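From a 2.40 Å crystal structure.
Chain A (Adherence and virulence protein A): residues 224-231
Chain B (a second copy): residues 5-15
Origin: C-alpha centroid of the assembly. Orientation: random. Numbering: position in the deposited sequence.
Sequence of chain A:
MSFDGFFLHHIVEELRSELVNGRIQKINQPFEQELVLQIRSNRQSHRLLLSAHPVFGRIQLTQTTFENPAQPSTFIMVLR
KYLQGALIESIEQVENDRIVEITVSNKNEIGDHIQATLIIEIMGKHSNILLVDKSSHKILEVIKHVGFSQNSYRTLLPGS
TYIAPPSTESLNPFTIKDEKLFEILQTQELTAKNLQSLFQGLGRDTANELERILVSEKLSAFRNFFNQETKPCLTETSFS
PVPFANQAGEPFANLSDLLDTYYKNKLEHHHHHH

Chain A 224-231: NFFNQETK
Chain B, residues 5-15: GFFLHHIVEEL

The contact joins two copies of one protein. Chain B 5-15 is helix throughout and continues beyond Leu B15. Chain A enters as the last part of a helix and then runs out as an extended loop. The two stretches advance in the same general direction: Phe A226 CA lies 8.4 Å from Phe B6 CA, and Thr A230 CA lies 6.5 Å from His B10 CA. Together they bury 341 Å².

Asn A224 is helical (phi/psi -56/-38, chi1 m) and out of reach of chain B 5-15. Its O accepts a weak hydrogen bond from Asn A227 N at 3.3 Å.

Phe A225 (-64/-33) has chi1 t and chi2 72°. Its CB points sideways, but the ring end comes nearer to Phe B6, which has chi1 t and chi2 66°. The two ring planes lie 17° apart, with centroids at 4.9 Å. They are slid, so overlap is slight. Phe A225 CZ meets Phe B6 CZ at 3.7 Å.

Phe A226 (-94/-5) has chi1 m and chi2 -73°. Its ring stands at 88° to that of Phe B6, centroids 5.3 Å apart. Phe A226 CE1 approaches Phe B6 CD1 at 3.5 Å. Phe B6 thus packs against two aromatic side chains of chain A, an apolar contact among buried residues.

The CA-to-CB bond of Asn A227 (-113/6, chi1 m) points away. Gln A228 (-79/156, chi1 p, chi2 t) is already extended. Its carbonyl O lies at the edge of the His B10 imidazole, 3.7 Å from His B10 CE1. Water 1 lies 3.0 Å from Phe A225 O, 3.4 Å from Gln A228 O and 3.1 Å from His B10 NE2, in position to bridge the chains; its protons cannot serve every acceptor in reach at once.

The CA-to-CB bond of Glu A229 (-67/155, chi1 and chi2 m) points away from the chain B helix.

The CA-to-CB bond of Thr A230 (-67/131, chi1 m) points toward the helix. Its OG1 hydrogen-bonds His B10 ND1 at 2.8 Å, near the imidazole plane, where the ring nitrogen can pair with a hydroxyl. His B10 has chi1 m (-76°) and chi2 -101°. Both its ring nitrogens are therefore engaged. Water 2 adds a second link, bonding Thr A230 OG1 at 2.7 Å and donating to His B10 O at 2.7 Å. One turn on, Thr A230 CG2 lies 4.1 Å from Glu B14 OE2; Glu B14 has chi1 m and chi2 t.

Lys A231 (-143/92) has all four chi angles t, and its CA-to-CB bond points away.

Within chain B, helical bonds include His B9 N to Gly B5 O at 2.8 Å and Leu B15 N to Ile B11 O at 2.9 Å.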

# COMPACT_ATOMS: atom_id res chain seq x y z
N ASN A 224 -0.95 2.58 10.30
CA ASN A 224 0.11 3.41 10.85
C ASN A 224 -0.34 4.86 11.00
O ASN A 224 -0.00 5.52 11.98
CB ASN A 224 1.37 3.34 9.98
CG ASN A 224 2.01 1.94 9.96
OD1 ASN A 224 1.63 1.05 10.74
ND2 ASN A 224 2.98 1.75 9.07
N PHE A 225 -1.12 5.36 10.04
CA PHE A 225 -1.59 6.74 10.16
C PHE A 225 -2.50 6.91 11.37
O PHE A 225 -2.49 7.97 12.01
CB PHE A 225 -2.30 7.15 8.87
CG PHE A 225 -2.85 8.53 8.92
CD1 PHE A 225 -2.01 9.62 8.88
CD2 PHE A 225 -4.20 8.74 9.04
CE1 PHE A 225 -2.51 10.90 8.93
CE2 PHE A 225 -4.71 10.02 9.10
CZ PHE A 225 -3.86 11.09 9.04
N PHE A 226 -3.27 5.89 11.72
CA PHE A 226 -4.16 6.02 12.85
C PHE A 226 -3.57 5.51 14.15
O PHE A 226 -4.17 5.72 15.20
CB PHE A 226 -5.49 5.33 12.54
CG PHE A 226 -6.37 6.12 11.60
CD1 PHE A 226 -7.03 7.27 12.03
CD2 PHE A 226 -6.51 5.74 10.27
CE1 PHE A 226 -7.83 8.02 11.17
CE2 PHE A 226 -7.31 6.48 9.41
CZ PHE A 226 -7.97 7.63 9.87
N ASN A 227 -2.38 4.92 14.13
CA ASN A 227 -1.77 4.45 15.37
C ASN A 227 -0.51 5.21 15.75
O ASN A 227 0.13 4.86 16.73
CB ASN A 227 -1.50 2.94 15.29
CG ASN A 227 -2.77 2.12 15.44
OD1 ASN A 227 -3.45 1.81 14.45
ND2 ASN A 227 -3.12 1.80 16.68
N GLN A 228 -0.17 6.26 15.02
CA GLN A 228 1.08 6.92 15.33
C GLN A 228 0.92 7.84 16.55
O GLN A 228 -0.18 8.26 16.91
CB GLN A 228 1.60 7.68 14.09
CG GLN A 228 0.93 8.98 13.78
CD GLN A 228 1.22 9.48 12.37
OE1 GLN A 228 0.31 9.58 11.54
NE2 GLN A 228 2.47 9.82 12.09
N GLU A 229 2.04 8.10 17.20
CA GLU A 229 2.06 8.91 18.41
C GLU A 229 1.68 10.35 18.09
O GLU A 229 1.86 10.84 16.97
CB GLU A 229 3.45 8.87 19.05
CG GLU A 229 3.85 7.49 19.53
CD GLU A 229 2.94 6.95 20.63
OE1 GLU A 229 1.96 6.23 20.31
OE2 GLU A 229 3.20 7.25 21.82
N THR A 230 1.17 11.03 19.11
CA THR A 230 0.79 12.43 18.97
C THR A 230 2.03 13.30 18.76
O THR A 230 3.01 13.19 19.51
CB THR A 230 0.03 12.91 20.20
OG1 THR A 230 -1.11 12.07 20.40
CG2 THR A 230 -0.42 14.36 20.03
N LYS A 231 1.99 14.15 17.75
CA LYS A 231 3.07 15.09 17.47
C LYS A 231 2.40 16.37 17.00
O LYS A 231 2.14 16.55 15.80
CB LYS A 231 4.03 14.53 16.42
CG LYS A 231 5.45 15.05 16.52
CD LYS A 231 6.21 14.75 15.23
CE LYS A 231 7.71 14.87 15.40
NZ LYS A 231 8.44 14.31 14.22
N GLY B 5 -12.81 14.72 14.39
CA GLY B 5 -12.79 13.58 15.30
C GLY B 5 -11.40 13.00 15.47
O GLY B 5 -11.00 12.62 16.58
N PHE B 6 -10.64 12.95 14.38
CA PHE B 6 -9.27 12.44 14.42
C PHE B 6 -8.41 13.25 15.38
O PHE B 6 -7.72 12.69 16.24
CB PHE B 6 -8.68 12.46 13.01
CG PHE B 6 -7.25 12.00 12.92
CD1 PHE B 6 -6.91 10.69 13.22
CD2 PHE B 6 -6.25 12.86 12.51
CE1 PHE B 6 -5.59 10.26 13.13
CE2 PHE B 6 -4.94 12.44 12.41
CZ PHE B 6 -4.60 11.15 12.71
N PHE B 7 -8.45 14.59 15.26
CA PHE B 7 -7.74 15.44 16.21
C PHE B 7 -8.23 15.19 17.63
O PHE B 7 -7.44 15.07 18.58
CB PHE B 7 -7.93 16.91 15.85
CG PHE B 7 -7.07 17.85 16.65
CD1 PHE B 7 -7.54 18.42 17.83
CD2 PHE B 7 -5.79 18.18 16.21
CE1 PHE B 7 -6.75 19.28 18.57
CE2 PHE B 7 -5.00 19.05 16.94
CZ PHE B 7 -5.48 19.60 18.13
N LEU B 8 -9.55 15.12 17.80
CA LEU B 8 -10.13 14.97 19.13
C LEU B 8 -9.73 13.65 19.75
O LEU B 8 -9.55 13.56 20.97
CB LEU B 8 -11.65 15.10 19.03
CG LEU B 8 -12.52 15.01 20.29
CD1 LEU B 8 -12.07 16.05 21.28
CD2 LEU B 8 -14.01 15.20 19.92
N HIS B 9 -9.55 12.60 18.92
CA HIS B 9 -9.06 11.33 19.45
C HIS B 9 -7.73 11.53 20.16
O HIS B 9 -7.49 10.92 21.21
CB HIS B 9 -8.93 10.30 18.32
CG HIS B 9 -8.26 9.02 18.74
ND1 HIS B 9 -8.95 7.84 18.90
CD2 HIS B 9 -6.96 8.73 19.00
CE1 HIS B 9 -8.12 6.89 19.26
NE2 HIS B 9 -6.90 7.40 19.32
N HIS B 10 -6.87 12.38 19.61
CA HIS B 10 -5.57 12.60 20.22
C HIS B 10 -5.69 13.41 21.50
O HIS B 10 -5.15 13.02 22.55
CB HIS B 10 -4.61 13.25 19.23
CG HIS B 10 -4.09 12.30 18.19
ND1 HIS B 10 -2.83 11.74 18.26
CD2 HIS B 10 -4.68 11.78 17.09
CE1 HIS B 10 -2.66 10.93 17.23
NE2 HIS B 10 -3.77 10.94 16.51
N ILE B 11 -6.40 14.54 21.46
CA ILE B 11 -6.38 15.41 22.63
C ILE B 11 -7.16 14.82 23.80
O ILE B 11 -6.85 15.09 24.96
CB ILE B 11 -6.88 16.83 22.29
CG1 ILE B 11 -6.49 17.79 23.43
CG2 ILE B 11 -8.39 16.82 22.05
CD1 ILE B 11 -6.49 19.28 23.06
N VAL B 12 -8.16 13.98 23.52
CA VAL B 12 -8.96 13.47 24.63
C VAL B 12 -8.13 12.49 25.45
O VAL B 12 -8.37 12.32 26.65
CB VAL B 12 -10.26 12.84 24.12
CG1 VAL B 12 -9.99 11.51 23.48
CG2 VAL B 12 -11.25 12.66 25.27
N GLU B 13 -7.12 11.88 24.83
CA GLU B 13 -6.18 11.05 25.59
C GLU B 13 -5.34 11.89 26.56
O GLU B 13 -5.12 11.48 27.70
CB GLU B 13 -5.29 10.25 24.64
CG GLU B 13 -4.36 9.32 25.37
CD GLU B 13 -5.12 8.22 26.10
OE1 GLU B 13 -4.86 7.99 27.30
OE2 GLU B 13 -5.99 7.56 25.49
N GLU B 14 -4.88 13.07 26.11
CA GLU B 14 -4.17 14.00 26.99
C GLU B 14 -5.08 14.49 28.12
O GLU B 14 -4.65 14.61 29.27
CB GLU B 14 -3.66 15.22 26.22
CG GLU B 14 -2.65 14.98 25.09
CD GLU B 14 -2.21 16.29 24.41
OE1 GLU B 14 -2.81 17.36 24.70
OE2 GLU B 14 -1.26 16.24 23.59
N LEU B 15 -6.33 14.85 27.78
CA LEU B 15 -7.23 15.37 28.80
C LEU B 15 -7.50 14.30 29.83
O LEU B 15 -7.54 14.57 31.03
CB LEU B 15 -8.54 15.87 28.17
CG LEU B 15 -8.48 16.96 27.10
CD1 LEU B 15 -9.87 17.28 26.54
CD2 LEU B 15 -7.83 18.21 27.63
O HOH W 1 -2.98 8.44 14.92
O HOH W 2 -2.60 12.20 22.69